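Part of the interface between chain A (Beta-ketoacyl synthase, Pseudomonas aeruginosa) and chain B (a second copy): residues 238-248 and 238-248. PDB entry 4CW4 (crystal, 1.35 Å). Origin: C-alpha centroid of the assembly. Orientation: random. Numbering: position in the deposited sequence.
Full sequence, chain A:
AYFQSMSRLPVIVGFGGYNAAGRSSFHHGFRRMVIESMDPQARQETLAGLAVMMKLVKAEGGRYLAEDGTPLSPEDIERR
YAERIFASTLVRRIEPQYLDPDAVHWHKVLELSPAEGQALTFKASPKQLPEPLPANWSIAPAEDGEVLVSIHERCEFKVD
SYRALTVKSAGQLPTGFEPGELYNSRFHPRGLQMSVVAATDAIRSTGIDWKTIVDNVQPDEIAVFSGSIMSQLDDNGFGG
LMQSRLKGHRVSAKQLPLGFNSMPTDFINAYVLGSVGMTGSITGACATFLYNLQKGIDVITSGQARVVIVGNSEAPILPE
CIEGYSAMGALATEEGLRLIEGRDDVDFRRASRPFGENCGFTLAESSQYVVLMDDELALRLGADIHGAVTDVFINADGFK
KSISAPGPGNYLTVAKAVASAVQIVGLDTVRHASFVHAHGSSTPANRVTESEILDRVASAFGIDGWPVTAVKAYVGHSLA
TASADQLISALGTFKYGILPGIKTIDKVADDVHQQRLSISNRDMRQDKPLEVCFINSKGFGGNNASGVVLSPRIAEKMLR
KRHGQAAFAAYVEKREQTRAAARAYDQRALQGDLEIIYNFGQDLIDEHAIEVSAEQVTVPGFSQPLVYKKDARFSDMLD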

ATOM      1  N   PHE A 238       9.631   9.547  -4.166  1.00 11.20           N
ATOM      2  CA  PHE A 238      10.094   9.618  -2.778  1.00 12.01           C
ATOM      3  C   PHE A 238      11.625   9.686  -2.666  1.00 12.24           C
ATOM      4  O   PHE A 238      12.144  10.048  -1.609  1.00 13.40           O
ATOM      5  N   GLY A 239      12.363   9.339  -3.713  1.00 12.80           N
ATOM      6  CA  GLY A 239      13.798   9.589  -3.674  1.00 13.23           C
ATOM      7  C   GLY A 239      14.063  11.079  -3.534  1.00 13.21           C
ATOM      8  O   GLY A 239      14.834  11.509  -2.675  1.00 13.00           O
ATOM      9  N   GLY A 240      13.412  11.883  -4.372  1.00 12.79           N
ATOM     10  CA  GLY A 240      13.547  13.335  -4.297  1.00 12.78           C
ATOM     11  C   GLY A 240      13.046  13.859  -2.969  1.00 12.21           C
ATOM     12  O   GLY A 240      13.640  14.755  -2.345  1.00 12.40           O
ATOM     13  N   LEU A 241      11.936  13.299  -2.501  1.00 10.68           N
ATOM     14  CA  LEU A 241      11.388  13.715  -1.216  1.00 11.75           C
ATOM     15  C   LEU A 241      12.396  13.515  -0.102  1.00 11.81           C
ATOM     16  O   LEU A 241      12.593  14.403   0.735  1.00 12.78           O
ATOM     17  N   MET A 242      13.021  12.346  -0.068  1.00 11.54           N
ATOM     18  CA  MET A 242      13.883  11.999   1.049  1.00 11.89           C
ATOM     19  C   MET A 242      15.338  12.425   0.896  1.00 11.08           C
ATOM     20  O   MET A 242      16.065  12.416   1.886  1.00 11.25           O
ATOM     21  N   GLN A 243      15.765  12.790  -0.318  1.00 10.84           N
ATOM     22  CA  GLN A 243      17.178  13.078  -0.576  1.00 10.61           C
ATOM     23  C   GLN A 243      17.466  14.510  -0.976  1.00 11.32           C
ATOM     24  O   GLN A 243      18.608  14.924  -0.886  1.00 12.36           O
ATOM     25  N   SER A 244      16.469  15.267  -1.420  1.00 11.34           N
ATOM     26  CA  SER A 244      16.748  16.601  -1.980  1.00 12.65           C
ATOM     27  C   SER A 244      17.580  17.472  -1.033  1.00 11.91           C
ATOM     28  O   SER A 244      18.621  18.039  -1.431  1.00 12.99           O
ATOM     29  N   ARG A 245      17.141  17.568   0.224  1.00 11.43           N
ATOM     30  CA  ARG A 245      17.790  18.460   1.170  1.00 11.70           C
ATOM     31  C   ARG A 245      19.178  17.980   1.544  1.00 11.83           C
ATOM     32  O   ARG A 245      20.062  18.801   1.775  1.00 12.06           O
ATOM     33  N   LEU A 246      19.386  16.666   1.581  1.00 11.75           N
ATOM     34  CA  LEU A 246      20.738  16.125   1.799  1.00 12.93           C
ATOM     35  C   LEU A 246      21.673  16.329   0.611  1.00 13.53           C
ATOM     36  O   LEU A 246      22.886  16.183   0.752  1.00 14.25           O
ATOM     37  N   LYS A 247      21.113  16.666  -0.550  1.00 13.98           N
ATOM     38  CA  LYS A 247      21.891  17.020  -1.736  1.00 14.78           C
ATOM     39  C   LYS A 247      21.962  18.538  -1.961  1.00 14.96           C
ATOM     40  O   LYS A 247      22.548  19.003  -2.944  1.00 16.56           O
ATOM     41  N   GLY A 248      21.382  19.320  -1.049  1.00 14.42           N
ATOM     42  CA  GLY A 248      21.454  20.770  -1.145  1.00 13.96           C
ATOM     43  C   GLY A 248      20.354  21.527  -1.843  1.00 14.21           C
ATOM     44  O   GLY A 248      20.538  22.693  -2.169  1.00 14.73           O
TER
ATOM     45  N   PHE B 238      12.356   3.579   5.980  1.00 11.20           N
ATOM     46  CA  PHE B 238      12.803   4.051   4.668  1.00 12.01           C
ATOM     47  C   PHE B 238      13.592   5.368   4.747  1.00 12.24           C
ATOM     48  O   PHE B 238      14.278   5.726   3.789  1.00 13.40           O
ATOM     49  N   GLY B 239      13.505   6.104   5.848  1.00 12.80           N
ATOM     50  CA  GLY B 239      14.400   7.244   6.001  1.00 13.23           C
ATOM     51  C   GLY B 239      15.845   6.776   6.003  1.00 13.21           C
ATOM     52  O   GLY B 239      16.686   7.308   5.276  1.00 13.00           O
ATOM     53  N   GLY B 240      16.144   5.761   6.811  1.00 12.79           N
ATOM     54  CA  GLY B 240      17.487   5.192   6.859  1.00 12.78           C
ATOM     55  C   GLY B 240      17.873   4.599   5.521  1.00 12.21           C
ATOM     56  O   GLY B 240      19.011   4.737   5.040  1.00 12.40           O
ATOM     57  N   LEU B 241      16.921   3.928   4.883  1.00 10.68           N
ATOM     58  CA  LEU B 241      17.185   3.342   3.574  1.00 11.75           C
ATOM     59  C   LEU B 241      17.615   4.401   2.579  1.00 11.81           C
ATOM     60  O   LEU B 241      18.587   4.210   1.839  1.00 12.78           O
ATOM     61  N   MET B 242      16.888   5.509   2.536  1.00 11.54           N
ATOM     62  CA  MET B 242      17.122   6.510   1.510  1.00 11.89           C
ATOM     63  C   MET B 242      18.156   7.570   1.868  1.00 11.08           C
ATOM     64  O   MET B 242      18.607   8.283   0.976  1.00 11.25           O
ATOM     65  N   GLN B 243      18.529   7.682   3.149  1.00 10.84           N
ATOM     66  CA  GLN B 243      19.410   8.763   3.596  1.00 10.61           C
ATOM     67  C   GLN B 243      20.749   8.304   4.130  1.00 11.32           C
ATOM     68  O   GLN B 243      21.657   9.113   4.209  1.00 12.36           O
ATOM     69  N   SER B 244      20.893   7.037   4.504  1.00 11.34           N
ATOM     70  CA  SER B 244      22.124   6.605   5.188  1.00 12.65           C
ATOM     71  C   SER B 244      23.391   6.986   4.414  1.00 11.91           C
ATOM     72  O   SER B 244      24.325   7.598   4.975  1.00 12.99           O
ATOM     73  N   ARG B 245      23.421   6.647   3.124  1.00 11.43           N
ATOM     74  CA  ARG B 245      24.620   6.858   2.331  1.00 11.70           C
ATOM     75  C   ARG B 245      24.894   8.330   2.093  1.00 11.83           C
ATOM     76  O   ARG B 245      26.053   8.729   2.031  1.00 12.06           O
ATOM     77  N   LEU B 246      23.844   9.142   1.987  1.00 11.75           N
ATOM     78  CA  LEU B 246      24.029  10.600   1.896  1.00 12.93           C
ATOM     79  C   LEU B 246      24.500  11.236   3.200  1.00 13.53           C
ATOM     80  O   LEU B 246      24.956  12.377   3.196  1.00 14.25           O
ATOM     81  N   LYS B 247      24.393  10.501   4.305  1.00 13.98           N
ATOM     82  CA  LYS B 247      24.923  10.927   5.599  1.00 14.78           C
ATOM     83  C   LYS B 247      26.259  10.248   5.941  1.00 14.96           C
ATOM     84  O   LYS B 247      26.820  10.469   7.019  1.00 16.56           O
ATOM     85  N   GLY B 248      26.783   9.434   5.025  1.00 14.42           N
ATOM     86  CA  GLY B 248      28.075   8.798   5.232  1.00 13.96           C
ATOM     87  C   GLY B 248      28.140   7.423   5.845  1.00 14.21           C
ATOM     88  O   GLY B 248      29.207   7.003   6.275  1.00 14.73           O
TER

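An exact two-fold axis relates the two stretches, so every contact described from chain A recurs with the chains exchanged. Although CA-to-CB of A:Phe238 points toward chain B, its ring (chi1 m) comes no nearer than 5.9 Å, from A:Phe238 CD2 to B:Phe238 CD2. A:Gly239 offers bare backbone: its CA lies 3.8 Å from B:Met242 CE, and an ideal CB would lie 3.9 Å from B:Met242 CE.

A:Met242, pointing toward the partner, is m at chi1, chi2 and chi3. This curled, flexible thioether brings its CE to B:Gly239, while its CB meets B:Met242 CB at 3.9 Å across the axis. A:Gln243 leaves the backbone sideways, but chi1 m and chi2 t extend it so that its amide reaches across: NE2 donates to B:Met242 O at 2.9 Å, with a nearly straight angle of 161°. Its aliphatic part serves too, CG packing 3.5 Å from B:Leu246 CD1.

A:Ser244 points away, and its OG instead donates to A:Gly240 O at 2.7 Å within its own chain. A:Leu246 (m, t) points toward the partner and is buried, and its branched apolar side chain suits a contact with its own symmetry mate, its CB lying 4.1 Å from B:Leu246 CB. Finally, CA-to-CB of A:Lys247 (m, then t throughout) points sideways, and CE lies 4.1 Å from B:Leu246 CD1; its methylenes thus supply apolar cover, while the residue stays partly exposed.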

ATOM      1  CB  PHE A 238       9.590   8.452  -1.924  1.00 11.96           C
ATOM      2  CG  PHE A 238       8.167   8.591  -1.412  1.00 13.56           C
ATOM      3  CD1 PHE A 238       7.327   9.614  -1.829  1.00 14.10           C
ATOM      4  CD2 PHE A 238       7.680   7.674  -0.498  1.00 15.82           C
ATOM      5  CE1 PHE A 238       6.018   9.720  -1.352  1.00 14.58           C
ATOM      6  CE2 PHE A 238       6.371   7.778  -0.018  1.00 16.66           C
ATOM      7  CZ  PHE A 238       5.543   8.802  -0.445  1.00 16.79           C
ATOM      8  CB  LEU A 241      10.125  12.917  -0.888  1.00 11.15           C
ATOM      9  CG  LEU A 241       9.445  13.171   0.472  1.00 13.99           C
ATOM     10  CD1 LEU A 241       8.878  14.569   0.519  1.00 15.73           C
ATOM     11  CD2 LEU A 241       8.347  12.143   0.742  1.00 15.29           C
ATOM     12  CB  MET A 242      13.812  10.492   1.308  1.00 11.75           C
ATOM     13  CG  MET A 242      12.390  10.005   1.655  1.00 13.39           C
ATOM     14  SD  MET A 242      11.629  10.851   3.061  1.00 14.63           S
ATOM     15  CE  MET A 242      12.601  10.203   4.410  1.00 15.82           C
ATOM     16  CB  GLN A 243      17.712  12.155  -1.677  1.00 11.58           C
ATOM     17  CG  GLN A 243      17.621  10.695  -1.317  1.00 11.67           C
ATOM     18  CD  GLN A 243      18.251   9.800  -2.356  1.00 12.68           C
ATOM     19  OE1 GLN A 243      18.399  10.181  -3.523  1.00 15.02           O
ATOM     20  NE2 GLN A 243      18.614   8.597  -1.948  1.00 12.32           N
ATOM     21  CB  SER A 244      15.440  17.320  -2.348  1.00 13.48           C
ATOM     22  OG  SER A 244      14.919  16.798  -3.555  1.00 14.38           O
ATOM     23  CB  ARG A 245      16.905  18.650   2.407  1.00 12.02           C
ATOM     24  CG  ARG A 245      15.726  19.575   2.163  1.00 12.72           C
ATOM     25  CD  ARG A 245      16.158  21.019   2.046  1.00 12.16           C
ATOM     26  NE  ARG A 245      15.021  21.882   1.757  1.00 12.16           N
ATOM     27  CZ  ARG A 245      15.102  23.172   1.476  1.00 12.92           C
ATOM     28  NH1 ARG A 245      16.270  23.786   1.467  1.00 14.48           N
ATOM     29  NH2 ARG A 245      13.993  23.848   1.218  1.00 14.27           N
ATOM     30  CB  LEU A 246      20.654  14.647   2.203  1.00 12.82           C
ATOM     31  CG  LEU A 246      20.048  14.401   3.584  1.00 13.27           C
ATOM     32  CD1 LEU A 246      19.671  12.932   3.771  1.00 13.73           C
ATOM     33  CD2 LEU A 246      21.014  14.858   4.657  1.00 14.60           C
ATOM     34  CB  LYS A 247      21.266  16.362  -2.961  1.00 14.82           C
ATOM     35  CG  LYS A 247      21.346  14.844  -2.950  1.00 16.96           C
ATOM     36  CD  LYS A 247      20.756  14.258  -4.232  1.00 19.49           C
ATOM     37  CE  LYS A 247      20.917  12.746  -4.317  1.00 22.01           C
ATOM     38  NZ  LYS A 247      20.632  12.234  -5.675  1.00 24.12           N
TER
ATOM     39  CB  PHE B 238      11.650   4.227   3.677  1.00 11.96           C
ATOM     40  CG  PHE B 238      11.169   2.952   3.008  1.00 13.56           C
ATOM     41  CD1 PHE B 238      11.622   1.698   3.393  1.00 14.10           C
ATOM     42  CD2 PHE B 238      10.248   3.029   1.978  1.00 15.82           C
ATOM     43  CE1 PHE B 238      11.161   0.535   2.770  1.00 14.58           C
ATOM     44  CE2 PHE B 238       9.786   1.867   1.351  1.00 16.66           C
ATOM     45  CZ  PHE B 238      10.245   0.623   1.749  1.00 16.79           C
ATOM     46  CB  LEU B 241      15.936   2.641   3.039  1.00 11.15           C
ATOM     47  CG  LEU B 241      16.005   2.022   1.628  1.00 13.99           C
ATOM     48  CD1 LEU B 241      16.970   0.862   1.615  1.00 15.73           C
ATOM     49  CD2 LEU B 241      14.624   1.571   1.153  1.00 15.29           C
ATOM     50  CB  MET B 242      15.800   7.186   1.136  1.00 11.75           C
ATOM     51  CG  MET B 242      14.752   6.198   0.585  1.00 13.39           C
ATOM     52  SD  MET B 242      15.307   5.230  -0.838  1.00 14.63           S
ATOM     53  CE  MET B 242      15.357   6.487  -2.102  1.00 15.82           C
ATOM     54  CB  GLN B 243      18.716   9.592   4.684  1.00 11.58           C
ATOM     55  CG  GLN B 243      17.440  10.235   4.211  1.00 11.67           C
ATOM     56  CD  GLN B 243      16.824  11.139   5.251  1.00 12.68           C
ATOM     57  OE1 GLN B 243      17.085  11.002   6.451  1.00 15.02           O
ATOM     58  NE2 GLN B 243      15.989  12.061   4.804  1.00 12.32           N
ATOM     59  CB  SER B 244      22.098   5.089   5.447  1.00 13.48           C
ATOM     60  OG  SER B 244      21.251   4.795   6.540  1.00 14.38           O
ATOM     61  CB  ARG B 245      24.523   6.082   1.012  1.00 12.02           C
ATOM     62  CG  ARG B 245      24.753   4.590   1.177  1.00 12.72           C
ATOM     63  CD  ARG B 245      26.206   4.271   1.450  1.00 12.16           C
ATOM     64  NE  ARG B 245      26.395   2.842   1.661  1.00 12.16           N
ATOM     65  CZ  ARG B 245      27.529   2.277   2.043  1.00 12.92           C
ATOM     66  NH1 ARG B 245      28.611   3.007   2.238  1.00 14.48           N
ATOM     67  NH2 ARG B 245      27.572   0.965   2.213  1.00 14.27           N
ATOM     68  CB  LEU B 246      22.744  11.261   1.379  1.00 12.82           C
ATOM     69  CG  LEU B 246      22.413  10.947  -0.080  1.00 13.27           C
ATOM     70  CD1 LEU B 246      20.973  11.331  -0.417  1.00 13.73           C
ATOM     71  CD2 LEU B 246      23.393  11.652  -0.992  1.00 14.60           C
ATOM     72  CB  LYS B 247      23.906  10.605   6.690  1.00 14.82           C
ATOM     73  CG  LYS B 247      22.615  11.401   6.579  1.00 16.96           C
ATOM     74  CD  LYS B 247      21.671  11.070   7.734  1.00 19.49           C
ATOM     75  CE  LYS B 247      20.412  11.926   7.728  1.00 22.01           C
ATOM     76  NZ  LYS B 247      19.666  11.823   9.001  1.00 24.12           N
TER